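PDB 3BYQ: uncharacterized protein DUF1185 from Bordetella bronchiseptica RB50, which is of unknown function but adopts a variant of the Bacillus chorismate mutase fold and may have a role in amino-acid metabolism. Local coordinates for residues Leu64-Glu67 / Leu68-Leu72; Trp104-Arg107 / Ser108-Glu112; Tyr141-Ser144 / His145-Ser148. All coordinates share one frame; numbering follows the deposited sequence.

Interaction 1 (Leu64-Glu67 / Leu68-Leu72)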
loop_
_atom_site.group_PDB
_atom_site.type_symbol
_atom_site.label_atom_id
_atom_site.label_comp_id
_atom_site.label_asym_id
_atom_site.label_seq_id
_atom_site.Cartn_x
_atom_site.Cartn_y
_atom_site.Cartn_z
ATOM N N LEU B 64 -5.943 -8.204 27.058
ATOM C CA LEU B 64 -6.344 -8.507 25.663
ATOM C C LEU B 64 -6.862 -9.926 25.536
ATOM O O LEU B 64 -7.844 -10.186 24.835
ATOM C CB LEU B 64 -5.181 -8.273 24.687
ATOM C CG LEU B 64 -4.590 -6.847 24.700
ATOM C CD1 LEU B 64 -3.515 -6.680 23.595
ATOM C CD2 LEU B 64 -5.602 -5.769 24.589
ATOM N N ALA B 65 -6.207 -10.844 26.231
ATOM C CA ALA B 65 -6.611 -12.255 26.155
ATOM C C ALA B 65 -7.990 -12.407 26.766
ATOM O O ALA B 65 -8.821 -13.121 26.260
ATOM C CB ALA B 65 -5.570 -13.197 26.857
ATOM N N THR B 66 -8.211 -11.730 27.876
ATOM C CA THR B 66 -9.532 -11.774 28.558
ATOM C C THR B 66 -10.631 -11.241 27.658
ATOM O O THR B 66 -11.719 -11.808 27.566
ATOM C CB THR B 66 -9.499 -11.026 29.907
ATOM O OG1 THR B 66 -8.494 -11.644 30.735
ATOM C CG2 THR B 66 -10.824 -11.096 30.606
ATOM N N GLU B 67 -10.320 -10.180 26.937
ATOM C CA GLU B 67 -11.294 -9.594 26.032
ATOM C C GLU B 67 -11.689 -10.572 24.939
ATOM O O GLU B 67 -12.851 -10.669 24.545
ATOM C CB GLU B 67 -10.742 -8.333 25.388
ATOM C CG GLU B 67 -11.705 -7.683 24.465
ATOM C CD GLU B 67 -11.170 -6.399 23.828
ATOM O OE1 GLU B 67 -9.931 -6.290 23.612
ATOM O OE2 GLU B 67 -12.009 -5.514 23.538
ATOM N N LEU B 68 -10.696 -11.295 24.441
ATOM C CA LEU B 68 -10.922 -12.261 23.354
ATOM C C LEU B 68 -11.783 -13.424 23.831
ATOM O O LEU B 68 -12.729 -13.831 23.156
ATOM C CB LEU B 68 -9.610 -12.740 22.764
ATOM C CG LEU B 68 -8.861 -11.778 21.825
ATOM C CD1 LEU B 68 -7.418 -12.274 21.515
ATOM C CD2 LEU B 68 -9.685 -11.560 20.536
ATOM N N VAL B 69 -11.505 -13.928 25.029
ATOM C CA VAL B 69 -12.323 -15.029 25.576
ATOM C C VAL B 69 -13.741 -14.547 25.804
ATOM O O VAL B 69 -14.706 -15.247 25.472
ATOM C CB VAL B 69 -11.715 -15.646 26.851
ATOM C CG1 VAL B 69 -12.736 -16.505 27.596
ATOM C CG2 VAL B 69 -10.510 -16.460 26.459
ATOM N N ASP B 70 -13.878 -13.347 26.338
ATOM C CA ASP B 70 -15.211 -12.787 26.566
ATOM C C ASP B 70 -15.978 -12.593 25.247
ATOM O O ASP B 70 -17.200 -12.671 25.197
ATOM C CB ASP B 70 -15.153 -11.453 27.315
ATOM C CG ASP B 70 -14.678 -11.600 28.778
ATOM O OD1 ASP B 70 -14.557 -12.751 29.270
ATOM O OD2 ASP B 70 -14.412 -10.546 29.424
ATOM N N THR B 71 -15.245 -12.348 24.173
ATOM C CA THR B 71 -15.838 -12.099 22.853
ATOM C C THR B 71 -16.257 -13.374 22.157
ATOM O O THR B 71 -17.362 -13.471 21.644
ATOM C CB THR B 71 -14.831 -11.312 21.944
ATOM O OG1 THR B 71 -14.504 -10.066 22.586
ATOM C CG2 THR B 71 -15.358 -11.087 20.526
ATOM N N LEU B 72 -15.370 -14.369 22.145
ATOM C CA LEU B 72 -15.629 -15.597 21.427
ATOM C C LEU B 72 -16.279 -16.705 22.242
ATOM O O LEU B 72 -16.888 -17.614 21.667
ATOM C CB LEU B 72 -14.350 -16.139 20.809
ATOM C CG LEU B 72 -13.705 -15.327 19.686
ATOM C CD1 LEU B 72 -12.395 -16.008 19.190
ATOM C CD2 LEU B 72 -14.672 -15.133 18.504
#

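Interaction 2 (Trp104-Arg107 / Ser108-Glu112). With EDO (1,2-ethanediol), chain C.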
loop_
_atom_site.group_PDB
_atom_site.type_symbol
_atom_site.label_atom_id
_atom_site.label_comp_id
_atom_site.label_asym_id
_atom_site.label_seq_id
_atom_site.Cartn_x
_atom_site.Cartn_y
_atom_site.Cartn_z
ATOM N N TRP B 104 2.529 -15.941 27.276
ATOM C CA TRP B 104 2.323 -16.533 28.615
ATOM C C TRP B 104 1.029 -16.074 29.229
ATOM O O TRP B 104 0.273 -16.859 29.813
ATOM C CB TRP B 104 3.515 -16.262 29.519
ATOM C CG TRP B 104 4.775 -16.952 29.031
ATOM C CD1 TRP B 104 5.036 -17.441 27.763
ATOM C CD2 TRP B 104 5.980 -17.122 29.777
ATOM N NE1 TRP B 104 6.320 -17.946 27.713
ATOM C CE2 TRP B 104 6.915 -17.757 28.930
ATOM C CE3 TRP B 104 6.355 -16.799 31.082
ATOM C CZ2 TRP B 104 8.209 -18.059 29.342
ATOM C CZ3 TRP B 104 7.626 -17.110 31.491
ATOM C CH2 TRP B 104 8.539 -17.740 30.623
ATOM N N ALA B 105 0.734 -14.797 29.076
ATOM C CA ALA B 105 -0.536 -14.267 29.584
ATOM C C ALA B 105 -1.711 -14.974 28.952
ATOM O O ALA B 105 -2.662 -15.373 29.627
ATOM C CB ALA B 105 -0.633 -12.736 29.365
HETATM N N MSE B 106 -1.669 -15.123 27.637
HETATM C CA MSE B 106 -2.777 -15.762 26.937
HETATM C C MSE B 106 -2.912 -17.222 27.337
HETATM O O MSE B 106 -4.003 -17.711 27.637
HETATM C CB MSE B 106 -2.641 -15.592 25.416
HETATM C CG MSE B 106 -3.757 -16.287 24.665
HETATM SE SE MSE B 106 -4.008 -15.665 22.916
HETATM C CE MSE B 106 -2.275 -16.000 22.309
ATOM N N ARG B 107 -1.799 -17.931 27.366
ATOM C CA ARG B 107 -1.853 -19.320 27.762
ATOM C C ARG B 107 -2.410 -19.472 29.169
ATOM O O ARG B 107 -3.213 -20.377 29.425
ATOM C CB ARG B 107 -0.501 -20.000 27.554
ATOM C CG ARG B 107 -0.270 -20.126 26.063
ATOM C CD ARG B 107 1.107 -20.573 25.768
ATOM N NE ARG B 107 1.278 -21.967 26.111
ATOM C CZ ARG B 107 2.430 -22.596 26.000
ATOM N NH1 ARG B 107 3.502 -21.939 25.587
ATOM N NH2 ARG B 107 2.525 -23.871 26.322
ATOM N N SER B 108 -2.080 -18.542 30.068
ATOM C CA SER B 108 -2.610 -18.616 31.439
ATOM C C SER B 108 -4.126 -18.372 31.502
ATOM O O SER B 108 -4.843 -19.059 32.220
ATOM C CB SER B 108 -1.856 -17.660 32.365
ATOM O OG SER B 108 -0.504 -18.106 32.482
ATOM N N VAL B 109 -4.601 -17.414 30.715
ATOM C CA VAL B 109 -6.040 -17.119 30.612
ATOM C C VAL B 109 -6.811 -18.329 30.103
ATOM O O VAL B 109 -7.901 -18.624 30.562
ATOM C CB VAL B 109 -6.310 -15.882 29.730
ATOM C CG1 VAL B 109 -7.763 -15.814 29.231
ATOM C CG2 VAL B 109 -5.837 -14.632 30.479
ATOM N N LEU B 110 -6.182 -19.078 29.218
ATOM C CA LEU B 110 -6.792 -20.258 28.596
ATOM C C LEU B 110 -6.588 -21.593 29.331
ATOM O O LEU B 110 -6.885 -22.634 28.777
ATOM C CB LEU B 110 -6.295 -20.393 27.167
ATOM C CG LEU B 110 -6.708 -19.318 26.164
ATOM C CD1 LEU B 110 -6.074 -19.466 24.769
ATOM C CD2 LEU B 110 -8.239 -19.342 26.057
ATOM N N GLY B 111 -6.057 -21.584 30.553
ATOM C CA GLY B 111 -5.863 -22.860 31.292
ATOM C C GLY B 111 -4.636 -23.658 30.863
ATOM O O GLY B 111 -4.585 -24.880 30.989
ATOM N N GLU B 112 -3.656 -22.937 30.350
ATOM C CA GLU B 112 -2.341 -23.524 29.940
ATOM C C GLU B 112 -2.415 -24.592 28.824
ATOM O O GLU B 112 -1.896 -25.713 28.992
ATOM C CB GLU B 112 -1.552 -24.065 31.146
ATOM C CG GLU B 112 -1.395 -23.087 32.307
ATOM C CD GLU B 112 -0.567 -21.870 31.985
ATOM O OE1 GLU B 112 0.059 -21.838 30.902
ATOM O OE2 GLU B 112 -0.539 -20.956 32.836
HETATM C C1 EDO C . 7.504 -17.857 23.998
HETATM O O1 EDO C . 6.888 -18.943 24.712
HETATM C C2 EDO C . 8.554 -17.149 24.855
HETATM O O2 EDO C . 9.826 -17.753 24.643
HETATM O O HOH W 1 1.581 -19.524 30.491
#

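Interaction 3 (Tyr141-Ser144 / His145-Ser148)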
loop_
_atom_site.group_PDB
_atom_site.type_symbol
_atom_site.label_atom_id
_atom_site.label_comp_id
_atom_site.label_asym_id
_atom_site.label_seq_id
_atom_site.Cartn_x
_atom_site.Cartn_y
_atom_site.Cartn_z
ATOM N N TYR B 141 0.811 -29.223 15.251
ATOM C CA TYR B 141 0.816 -29.903 13.938
ATOM C C TYR B 141 -0.533 -30.232 13.341
ATOM O O TYR B 141 -0.586 -30.749 12.241
ATOM C CB TYR B 141 1.639 -31.191 13.988
ATOM C CG TYR B 141 3.166 -31.018 13.905
ATOM C CD1 TYR B 141 3.938 -30.838 15.036
ATOM C CD2 TYR B 141 3.802 -31.039 12.678
ATOM C CE1 TYR B 141 5.307 -30.650 14.947
ATOM C CE2 TYR B 141 5.162 -30.881 12.572
ATOM C CZ TYR B 141 5.916 -30.693 13.705
ATOM O OH TYR B 141 7.268 -30.540 13.559
ATOM N N VAL B 142 -1.629 -29.930 14.021
ATOM C CA VAL B 142 -2.985 -30.268 13.453
ATOM C C VAL B 142 -3.192 -29.453 12.197
ATOM O O VAL B 142 -3.412 -28.237 12.239
ATOM C CB VAL B 142 -4.106 -30.112 14.482
ATOM C CG1 VAL B 142 -5.483 -30.199 13.833
ATOM C CG2 VAL B 142 -3.917 -31.161 15.602
ATOM N N ARG B 143 -3.177 -30.158 11.066
ATOM C CA ARG B 143 -3.082 -29.488 9.761
ATOM C C ARG B 143 -4.265 -28.643 9.352
ATOM O O ARG B 143 -4.131 -27.612 8.671
ATOM C CB ARG B 143 -2.734 -30.511 8.675
ATOM C CG ARG B 143 -2.344 -29.877 7.357
ATOM C CD ARG B 143 -1.965 -30.939 6.389
ATOM N NE ARG B 143 -0.687 -31.545 6.743
ATOM C CZ ARG B 143 -0.166 -32.602 6.142
ATOM N NH1 ARG B 143 -0.855 -33.226 5.224
ATOM N NH2 ARG B 143 1.025 -33.059 6.494
ATOM N N SER B 144 -5.441 -29.083 9.760
ATOM C CA SER B 144 -6.675 -28.424 9.424
ATOM C C SER B 144 -6.809 -26.986 9.956
ATOM O O SER B 144 -7.589 -26.185 9.438
ATOM C CB SER B 144 -7.843 -29.207 9.999
ATOM O OG SER B 144 -7.684 -29.442 11.398
ATOM N N HIS B 145 -6.028 -26.698 10.992
ATOM C CA HIS B 145 -6.165 -25.442 11.747
ATOM C C HIS B 145 -5.229 -24.302 11.372
ATOM O O HIS B 145 -5.453 -23.203 11.813
ATOM C CB HIS B 145 -6.108 -25.719 13.241
ATOM C CG HIS B 145 -7.375 -26.321 13.773
ATOM N ND1 HIS B 145 -7.926 -27.478 13.254
ATOM C CD2 HIS B 145 -8.143 -25.977 14.831
ATOM C CE1 HIS B 145 -9.014 -27.781 13.939
ATOM N NE2 HIS B 145 -9.188 -26.867 14.881
ATOM N N PHE B 146 -4.159 -24.570 10.634
ATOM C CA PHE B 146 -3.263 -23.476 10.176
ATOM C C PHE B 146 -4.085 -22.466 9.441
ATOM O O PHE B 146 -4.874 -22.815 8.550
ATOM C CB PHE B 146 -2.144 -23.968 9.257
ATOM C CG PHE B 146 -1.270 -24.987 9.893
ATOM C CD1 PHE B 146 -0.551 -24.680 11.032
ATOM C CD2 PHE B 146 -1.074 -26.213 9.306
ATOM C CE1 PHE B 146 0.275 -25.615 11.617
ATOM C CE2 PHE B 146 -0.205 -27.155 9.880
ATOM C CZ PHE B 146 0.449 -26.842 11.031
ATOM N N ASN B 147 -3.926 -21.204 9.805
ATOM C CA ASN B 147 -4.721 -20.147 9.218
ATOM C C ASN B 147 -4.087 -18.788 9.468
ATOM O O ASN B 147 -3.006 -18.705 10.054
ATOM C CB ASN B 147 -6.137 -20.156 9.826
ATOM C CG ASN B 147 -7.207 -19.771 8.837
ATOM O OD1 ASN B 147 -6.980 -19.026 7.872
ATOM N ND2 ASN B 147 -8.398 -20.328 9.047
ATOM N N SER B 148 -4.756 -17.741 8.996
ATOM C CA SER B 148 -4.212 -16.386 9.133
ATOM C C SER B 148 -5.292 -15.370 9.221
ATOM O O SER B 148 -6.386 -15.578 8.702
ATOM C CB SER B 148 -3.369 -16.019 7.879
ATOM O OG SER B 148 -2.288 -16.895 7.693
#

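Interaction 1 (Leu64-Glu67 / Leu68-Leu72)
Thr-71 turns OG1 beside its own backbone N (chi1 -59°), and this brings the hydroxyl back onto the carbonyl of Glu-67 one turn earlier. Glu-67 O therefore takes two bonds. Thr-71 OG1 donates to Glu-67 O at 2.6 Å, and Thr-71 N donates to the same Glu-67 O at 2.9 Å. The two donors come from opposite faces of the carbonyl plane. The backbone bond is bent, with an angle of 131° at its hydrogen.

The side chain of Glu-67 runs beside that of Thr-71, with CG anti to the backbone N (chi1 -179°) and the chain extended. Its OE1 makes a salt bridge to Arg-10 and a hydrogen bond to Ser-34, both on neighbouring strands. Thr-66 and Asp-70 also run side by side, and Thr-66 CG2 lies 3.8 Å from Asp-70 OD2. On the inner face, Leu-68 CG rests 3.6 Å from Leu-64 O. Leu-64 and Leu-68 pack on strand 29-39, while Ala-65 and Val-69 meet helix 98-109.

This is the last part of helix 51-72, an amphipathic helix laid on the sheet. The proton of the Thr-71 hydroxyl is spent within its own helix, while the carboxylate of Glu-67 ties that helix to the sheet.

Interaction 2 (Trp104-Arg107 / Ser108-Glu112)
Met-106, a selenomethionine here, and Leu-110 form the tightly packed side of this helix end. They lie side by side, with Met-106 CG 3.9 Å from Leu-110 CD1. Both reach strands 79-86 and 161-169. Leu-110 N also donates to Met-106 O at 3.0 Å.

The other side is polar and looser. Ser-108 N donates to Trp-104 O at 2.9 Å. Ser-108 OG is near both Trp-104 O and Glu-112 OE2, and which takes its proton is not settled; it also bonds to a second ethanediol. A water bridges Trp-104 O and Glu-112 OE1, donating to both. The Glu-112 chain bends back at chi2 (-65°), which brings its carboxylate toward the last turn. The end of Trp-104 leads away from the turn and packs on Arg-143 of the second subunit. Its NE1 donates in the ring plane to O1 of an ethanediol at 3.2 Å, probably a crystallisation additive. Arg-107 NE bonds to Pro-113 O.

A Schellman motif ends the helix, with Gly-111 at positive phi as C-prime. Glu-112 N closes on Arg-107 O at 2.8 Å, and Gly-111 N on Ser-108 O at 3.3 Å. The motif thus satisfies these two late carbonyls, while the water links Trp-104 O to the Glu-112 carboxylate.

Interaction 3 (Tyr141-Ser144 / His145-Ser148)
His-145, Phe-146 and Ser-144 carry this turn, which leads into strand 147-151. Ser-144 and His-145 are neighbours in the chain, and their side chains meet directly. Ser-144 OG sits between its own backbone N and carbonyl carbon (chi1 53°), a crowded position that aims it at the imidazole. It lies at the ring edge, in plane, 2.7 Å from His-145 ND1. Either atom could be the donor. The far nitrogen, His-145 NE2, bonds to Glu-78, so the ring is gripped at both nitrogens and its rotation is fixed. Val-142 lies alongside it, with CG1 3.7 Å from His-145 ND1. The ring of Tyr-136 meets the imidazole edge-to-face.

The backbone closes the turn with His-145 N donating to Val-142 O at 3.3 Å. That bond is straight at the hydrogen (161°), but the donor stands above the carbonyl plane.

The end of the Phe-146 side chain comes back toward the turn. Its CG lies beside the backbone N (chi1 -59°), and this sets the ring against residues 142 and 143. Val-142 O lies over one face, offset toward the rim and 4.1 Å above the plane. Phe-146 CD2 comes within 3.4 Å of Arg-143 O, and Phe-146 CE2 is 3.7 Å from Arg-143 CA. The ring also stacks with His-99 of the second subunit. Arg-143 NH1 bonds to Leu-178 O, and its NH2 makes a salt bridge to Glu-100 of that subunit.

A serine-histidine-glutamate chain of hydrogen bonds thus stiffens the turn within the subunit, while the phenyl ring stacks on the partner and the arginine bridges the two subunits.

Interactions 1 and 2 belong to the two helices that pack together on the sheet, and they touch. Ala-65 and Val-69 of interaction 1 meet Met-106, Val-109 and Leu-110 of interaction 2, with Val-69 CG2 3.7 Å from Leu-110 CD2. All three contacts are partly buried. Interaction 2 has the most exposed residues; interaction 3 has none among those that touch, and the second subunit partly covers it. Interaction 1 stays within its own subunit. Interaction 3 lies apart, its centre about 21 Å from that of interaction 1 and about 20 Å from that of interaction 2. It is held by side-chain bonds and rings more than by helical backbone bonds. A weak hydrogen bond joins Arg-107 and Tyr-141 between subunits.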